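Local coordinates for ribulose-1,5-bisphosphate carboxylase/oxygenase large subunit (Rhodopseudomonas palustris, PDB 3QFW) that is a Rubisco-like protein that, unlike true Rubisco, probably fixes no carbon dioxide and may act on a sugar phosphate through related enolisation chemistry, at the interface of chains A and B. Coordinates in Å, arbitrary orientation; residue numbers count along the deposited sequence, not the author numbering. Chains: chain A/B, Ribulose-1,5-bisphosphate carboxylase/oxygenase large subunit.

Contact 1: the interface of chains A and B. Residues chain A 31, 90, 93-94; chain B 255, 259, 284, 290, 292.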
loop_
_atom_site.group_PDB
_atom_site.type_symbol
_atom_site.label_atom_id
_atom_site.label_comp_id
_atom_site.label_asym_id
_atom_site.label_seq_id
_atom_site.Cartn_x
_atom_site.Cartn_y
_atom_site.Cartn_z
ATOM N N GLU A 31 -0.958 7.880 18.831
ATOM C CA GLU A 31 -1.305 7.791 17.411
ATOM C C GLU A 31 -1.503 6.357 16.905
ATOM O O GLU A 31 -2.389 6.094 16.086
ATOM C CB GLU A 31 -0.227 8.474 16.568
ATOM C CG GLU A 31 0.015 9.916 16.943
ATOM C CD GLU A 31 -0.618 10.883 15.972
ATOM O OE1 GLU A 31 -1.751 10.618 15.508
ATOM O OE2 GLU A 31 0.035 11.904 15.665
ATOM N N ASN A 90 -1.490 5.404 10.590
ATOM C CA ASN A 90 -1.523 6.863 10.688
ATOM C C ASN A 90 -0.146 7.485 10.603
ATOM O O ASN A 90 0.038 8.505 9.946
ATOM C CB ASN A 90 -2.141 7.301 12.026
ATOM C CG ASN A 90 -3.661 7.289 12.018
ATOM O OD1 ASN A 90 -4.289 7.122 13.070
ATOM N ND2 ASN A 90 -4.260 7.478 10.844
ATOM N N ILE A 93 1.839 8.861 7.664
ATOM C CA ILE A 93 1.526 10.178 7.094
ATOM C C ILE A 93 2.496 11.247 7.597
ATOM O O ILE A 93 2.660 12.300 6.979
ATOM C CB ILE A 93 0.086 10.625 7.424
ATOM C CG1 ILE A 93 -0.926 9.565 6.979
ATOM C CG2 ILE A 93 -0.219 11.991 6.787
ATOM C CD1 ILE A 93 -0.729 9.109 5.559
ATOM N N GLN A 94 3.145 10.977 8.723
ATOM C CA GLN A 94 4.072 11.945 9.291
ATOM C C GLN A 94 5.453 11.796 8.666
ATOM O O GLN A 94 5.877 10.687 8.353
ATOM C CB GLN A 94 4.127 11.810 10.810
ATOM C CG GLN A 94 2.874 12.335 11.508
ATOM C CD GLN A 94 2.393 11.406 12.596
ATOM O OE1 GLN A 94 3.187 10.710 13.225
ATOM N NE2 GLN A 94 1.084 11.379 12.818
ATOM N N PRO B 255 -6.949 7.697 4.957
ATOM C CA PRO B 255 -5.612 7.713 4.356
ATOM C C PRO B 255 -4.566 6.799 5.024
ATOM O O PRO B 255 -3.381 6.971 4.754
ATOM C CB PRO B 255 -5.196 9.178 4.518
ATOM C CG PRO B 255 -5.828 9.577 5.820
ATOM C CD PRO B 255 -7.184 8.880 5.815
ATOM N N GLY B 259 1.222 7.335 3.292
ATOM C CA GLY B 259 2.508 8.009 3.332
ATOM C C GLY B 259 3.682 7.073 3.133
ATOM O O GLY B 259 4.839 7.503 3.082
ATOM N N PRO B 284 -5.468 14.769 7.106
ATOM C CA PRO B 284 -5.083 15.625 8.230
ATOM C C PRO B 284 -5.028 17.082 7.796
ATOM O O PRO B 284 -4.371 17.425 6.808
ATOM C CB PRO B 284 -3.695 15.093 8.621
ATOM C CG PRO B 284 -3.186 14.398 7.400
ATOM C CD PRO B 284 -4.383 13.852 6.692
ATOM N N PHE B 290 -0.411 16.662 12.069
ATOM C CA PHE B 290 0.423 16.280 10.931
ATOM C C PHE B 290 1.032 17.501 10.241
ATOM O O PHE B 290 0.802 18.639 10.659
ATOM C CB PHE B 290 -0.377 15.407 9.958
ATOM C CG PHE B 290 -0.886 14.129 10.578
ATOM C CD1 PHE B 290 -1.819 14.163 11.605
ATOM C CD2 PHE B 290 -0.436 12.901 10.138
ATOM C CE1 PHE B 290 -2.283 12.995 12.186
ATOM C CE2 PHE B 290 -0.903 11.728 10.710
ATOM C CZ PHE B 290 -1.823 11.776 11.738
ATOM N N TYR B 292 0.964 18.585 6.861
ATOM C CA TYR B 292 0.465 19.086 5.583
ATOM C C TYR B 292 0.486 20.613 5.564
ATOM O O TYR B 292 0.030 21.265 6.507
ATOM C CB TYR B 292 -0.969 18.627 5.315
ATOM C CG TYR B 292 -1.144 17.194 4.865
ATOM C CD1 TYR B 292 -0.151 16.239 5.067
ATOM C CD2 TYR B 292 -2.318 16.797 4.233
ATOM C CE1 TYR B 292 -0.330 14.936 4.659
ATOM C CE2 TYR B 292 -2.501 15.499 3.819
ATOM C CZ TYR B 292 -1.505 14.568 4.034
ATOM O OH TYR B 292 -1.697 13.266 3.622
#
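A:Ile93 is the hydrophobic wedge of this contact, its branches pressed into a groove made by B:Phe290, B:Tyr292, B:Pro255 and B:Gly259. Its CG2 methyl stands 3.5 Å from CD2 of the B:Phe290 ring and also meets CE1 of B:Tyr292 at 3.6 Å, filling the notch between them. With chi1 at -55°, CG1 lies beside the backbone N and carries CD1 to the loop of B:Gly259, where it sits against the glycine N and B:Pro255 O, each at 3.5 Å; the glycine probably eases this approach. B:Pro284 probably helps to shape the groove: its CG lies over the centre of the B:Tyr292 ring and touches A:Ile93 CG2. A:Gln94 adds its aliphatic part, CG being 3.6 Å from CD2 of B:Phe290, while its amide nitrogen is modelled doubtfully close to the ring.

Polar groups approach the outer rim of the phenylalanine. The backbone O of A:Asn90 lies in the ring plane at its edge, 3.4 Å from CE2, where the C-H groups are slightly positive. The A:Glu31 side chain heads towards B:Phe290 from across the interface, OE1 near CZ, its carboxylate plane turned 78° from the ring.

In the fold, 3-10 helix 91-93 and the end of helix 18-31 meet the partner's loop after strand 250-253, the end of strand 280-284 and the loop beyond.

Contact 2: the interface of chains A and B. Residues chain A 33, 75, 82, 85-86; chain B 141, 168, 172.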
loop_
_atom_site.group_PDB
_atom_site.type_symbol
_atom_site.label_atom_id
_atom_site.label_comp_id
_atom_site.label_asym_id
_atom_site.label_seq_id
_atom_site.Cartn_x
_atom_site.Cartn_y
_atom_site.Cartn_z
ATOM N N SER A 33 -2.393 3.937 18.745
ATOM C CA SER A 33 -3.248 3.278 19.709
ATOM C C SER A 33 -4.667 3.812 19.614
ATOM O O SER A 33 -5.401 3.536 18.664
ATOM C CB SER A 33 -2.715 3.505 21.126
ATOM O OG SER A 33 -3.309 2.585 22.009
ATOM N N THR A 75 -5.427 -4.979 19.911
ATOM C CA THR A 75 -5.750 -3.997 18.871
ATOM C C THR A 75 -5.361 -4.491 17.484
ATOM O O THR A 75 -5.866 -3.995 16.476
ATOM C CB THR A 75 -5.046 -2.647 19.112
ATOM O OG1 THR A 75 -3.628 -2.793 18.930
ATOM C CG2 THR A 75 -5.320 -2.150 20.509
ATOM N N GLN A 82 -4.572 -5.278 8.973
ATOM C CA GLN A 82 -4.835 -4.670 10.277
ATOM C C GLN A 82 -3.590 -4.538 11.147
ATOM O O GLN A 82 -3.463 -3.586 11.926
ATOM C CB GLN A 82 -5.921 -5.452 11.022
ATOM C CG GLN A 82 -6.230 -4.939 12.437
ATOM C CD GLN A 82 -6.755 -3.507 12.471
ATOM O OE1 GLN A 82 -6.958 -2.881 11.431
ATOM N NE2 GLN A 82 -6.959 -2.979 13.674
ATOM N N ASN A 85 -1.862 -1.696 9.697
ATOM C CA ASN A 85 -2.666 -0.579 10.206
ATOM C C ASN A 85 -2.216 -0.114 11.590
ATOM O O ASN A 85 -1.854 1.050 11.782
ATOM C CB ASN A 85 -4.158 -0.957 10.220
ATOM C CG ASN A 85 -5.094 0.270 10.328
ATOM O OD1 ASN A 85 -4.702 1.405 10.046
ATOM N ND2 ASN A 85 -6.335 0.026 10.736
ATOM N N MET A 86 -2.210 -1.025 12.558
ATOM C CA MET A 86 -1.860 -0.649 13.923
ATOM C C MET A 86 -0.373 -0.303 14.081
ATOM O O MET A 86 -0.009 0.507 14.936
ATOM C CB MET A 86 -2.290 -1.732 14.932
ATOM C CG MET A 86 -3.816 -1.829 15.163
ATOM S SD MET A 86 -4.774 -0.256 15.142
ATOM C CE MET A 86 -5.698 -0.507 13.659
ATOM N N GLN B 141 -10.859 2.670 20.670
ATOM C CA GLN B 141 -11.135 1.307 20.199
ATOM C C GLN B 141 -11.126 0.195 21.270
ATOM O O GLN B 141 -11.398 -0.962 20.964
ATOM C CB GLN B 141 -10.189 0.917 19.048
ATOM C CG GLN B 141 -8.705 1.077 19.339
ATOM C CD GLN B 141 -7.824 0.280 18.379
ATOM O OE1 GLN B 141 -6.954 0.836 17.704
ATOM N NE2 GLN B 141 -8.038 -1.032 18.325
ATOM N N GLY B 168 -8.830 2.563 13.209
ATOM C CA GLY B 168 -8.178 1.454 13.877
ATOM C C GLY B 168 -9.127 0.339 14.256
ATOM O O GLY B 168 -8.703 -0.774 14.576
ATOM N N GLN B 172 -11.639 -6.754 15.915
ATOM C CA GLN B 172 -11.027 -7.217 17.157
ATOM C C GLN B 172 -12.042 -7.880 18.085
ATOM O O GLN B 172 -13.207 -7.506 18.103
ATOM C CB GLN B 172 -10.337 -6.059 17.876
ATOM C CG GLN B 172 -9.218 -5.405 17.073
ATOM C CD GLN B 172 -9.676 -4.150 16.343
ATOM O OE1 GLN B 172 -10.785 -4.093 15.819
ATOM N NE2 GLN B 172 -8.825 -3.131 16.328
HETATM O O HOH W 1 -6.369 3.606 16.147
#
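The amide nitrogens of A:Gln82 and B:Gln172 face the same two backbone oxygens, forming the close-knit part of the contact. B:Gln172 NE2 donates across the interface to A:Thr75 O at 3.1 Å, and A:Gln82 NE2 donates back to B:Gly168 O at 3.0 Å. Each nitrogen also serves its own chain: A:Gln82 NE2 reaches A:Thr75 O nearly straight on, and B:Gln172 NE2 reaches B:Gly168 O at 2.9 Å. Both carbonyls thus accept twice, and the two amides, their planes 76° apart, close a four-cornered ring of bonds. Glutamine suits both places, since one NH2 can supply two donors. With CG trans to the backbone N (chi1 177°) and a bend at chi2, A:Gln82 turns its amide towards chain B; A:Asn85 ND2 donates to A:Gln82 OE1, helping to keep NE2 facing the partner.

Towards A:Ser33 the fit is looser and depends on water. B:Gln141 passes its amide across A:Thr75 at about a right angle, with NE2 3.5 Å from CB. Its OE1 meets another acceptor, A:Ser33 O; water 1, which could donate to both, bridges them, 2.7 Å from A:Ser33 O and 3.2 Å from B:Gln141 OE1.

Contact 3: the interface of chains A and B. Residues chain A 139-141; chain B 34, 36, 40-41, 50.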
loop_
_atom_site.group_PDB
_atom_site.type_symbol
_atom_site.label_atom_id
_atom_site.label_comp_id
_atom_site.label_asym_id
_atom_site.label_seq_id
_atom_site.Cartn_x
_atom_site.Cartn_y
_atom_site.Cartn_z
ATOM N N LYS A 139 11.765 -9.171 -20.035
ATOM C CA LYS A 139 11.609 -7.784 -20.441
ATOM C C LYS A 139 12.046 -7.718 -21.893
ATOM O O LYS A 139 12.745 -8.614 -22.373
ATOM C CB LYS A 139 12.524 -6.887 -19.608
ATOM C CG LYS A 139 12.345 -7.008 -18.108
ATOM C CD LYS A 139 13.391 -6.196 -17.368
ATOM C CE LYS A 139 13.169 -6.241 -15.864
ATOM N NZ LYS A 139 14.309 -5.624 -15.130
ATOM N N PRO A 140 11.652 -6.656 -22.607
ATOM C CA PRO A 140 10.800 -5.582 -22.096
ATOM C C PRO A 140 9.318 -5.915 -22.192
ATOM O O PRO A 140 8.889 -6.709 -23.024
ATOM C CB PRO A 140 11.131 -4.410 -23.024
ATOM C CG PRO A 140 11.476 -5.072 -24.328
ATOM C CD PRO A 140 12.130 -6.386 -23.976
ATOM N N GLN A 141 8.545 -5.294 -21.315
ATOM C CA GLN A 141 7.103 -5.330 -21.386
ATOM C C GLN A 141 6.695 -4.788 -22.753
ATOM O O GLN A 141 7.323 -3.863 -23.266
ATOM C CB GLN A 141 6.544 -4.423 -20.296
ATOM C CG GLN A 141 5.102 -4.619 -20.012
ATOM C CD GLN A 141 4.526 -3.450 -19.243
ATOM O OE1 GLN A 141 3.385 -3.072 -19.456
ATOM N NE2 GLN A 141 5.321 -2.869 -18.348
ATOM N N VAL B 34 9.954 0.168 -19.384
ATOM C CA VAL B 34 10.493 -1.134 -19.735
ATOM C C VAL B 34 11.457 -1.636 -18.681
ATOM O O VAL B 34 11.635 -2.845 -18.528
ATOM C CB VAL B 34 11.221 -1.059 -21.069
ATOM C CG1 VAL B 34 10.233 -0.738 -22.177
ATOM C CG2 VAL B 34 12.322 -0.010 -20.999
ATOM N N CYS B 36 14.580 -1.597 -18.690
ATOM C CA CYS B 36 15.640 -2.300 -19.416
ATOM C C CYS B 36 16.709 -1.296 -19.782
ATOM O O CYS B 36 16.427 -0.110 -19.894
ATOM C CB CYS B 36 15.123 -2.825 -20.764
ATOM S SG CYS B 36 13.840 -4.057 -20.753
ATOM N N ALA B 40 18.804 -3.803 -24.482
ATOM C CA ALA B 40 18.100 -5.054 -24.220
ATOM C C ALA B 40 16.831 -5.155 -25.054
ATOM O O ALA B 40 16.116 -6.157 -25.004
ATOM C CB ALA B 40 17.778 -5.188 -22.729
ATOM N N ILE B 41 16.543 -4.107 -25.816
ATOM C CA ILE B 41 15.364 -4.105 -26.674
ATOM C C ILE B 41 15.747 -4.243 -28.147
ATOM O O ILE B 41 15.366 -5.209 -28.810
ATOM C CB ILE B 41 14.516 -2.834 -26.483
ATOM C CG1 ILE B 41 14.160 -2.637 -25.006
ATOM C CG2 ILE B 41 13.243 -2.904 -27.318
ATOM C CD1 ILE B 41 13.052 -1.624 -24.784
ATOM N N ILE B 50 6.504 2.144 -26.269
ATOM C CA ILE B 50 6.381 1.646 -24.901
ATOM C C ILE B 50 7.333 2.321 -23.912
ATOM O O ILE B 50 6.939 2.635 -22.790
ATOM C CB ILE B 50 6.571 0.120 -24.832
ATOM C CG1 ILE B 50 5.551 -0.579 -25.735
ATOM C CG2 ILE B 50 6.461 -0.372 -23.394
ATOM C CD1 ILE B 50 4.144 -0.115 -25.529
HETATM O O HOH W 2 9.747 -4.627 -19.026
#
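The peptide bond between A:Lys139 and A:Pro140 is cis, a turn of the backbone that presents the proline ring and the root of the lysine side chain together to chain B. A:Pro140 is held by its CB and CG edge in a pocket of B:Val34, B:Cys36 and B:Ile41, and the bulk of its contact is apolar. Its CG lies 3.7 Å from CG1 of B:Ile41, the isoleucine chain running obliquely past the ring; its CB is 3.9 Å from CG1 of B:Val34. A compact, rigid ring suits the pocket, as little freedom is lost on burial.

B:Cys36 reaches into the angle between the first two residues of the turn. Its chi1 of -64° sets SG beside its own backbone N, from where the sulfur lies 3.3 Å from A:Lys139 CB and 3.6 Å from A:Pro140 CB. Beyond CG the lysine runs extended, carrying its amine away from this packing. On the polar side, water 2 joins the two backbones, 2.7 Å from A:Gln141 N and 2.6 Å from B:Val34 O. B:Ile50 completes the margin with CG2 against A:Gln141 O.

In the fold, the turn follows strand 133-138, where Rubiscos carry a Lys-Pro segment whose lysine belongs to the active site; the partner supplies the loop after helix 18-31, the 3-10 helix 38-40 and the loop beyond it, so this packing may help position that segment.

Contact 1 and contact 2 have C-alpha centres about 16 Å apart, whereas that of contact 3 lies about 37 Å from the first and 42 Å from the second. Contact 3 has the chain roles reversed, so by two-fold symmetry its twin adjoins contact 2: B:Gln141 there is the counterpart of A:Gln141 in contact 3, and A:Ser33 precedes the residue equivalent to B:Val34. The end of helix 18-31 in contact 1 runs on into the loop used by contact 2 and, in the other chain, by contact 3. Together they pair each subunit's N-terminal part with the other's catalytic part, consistent with the Rubisco-type dimer, whose active sites lie between subunits.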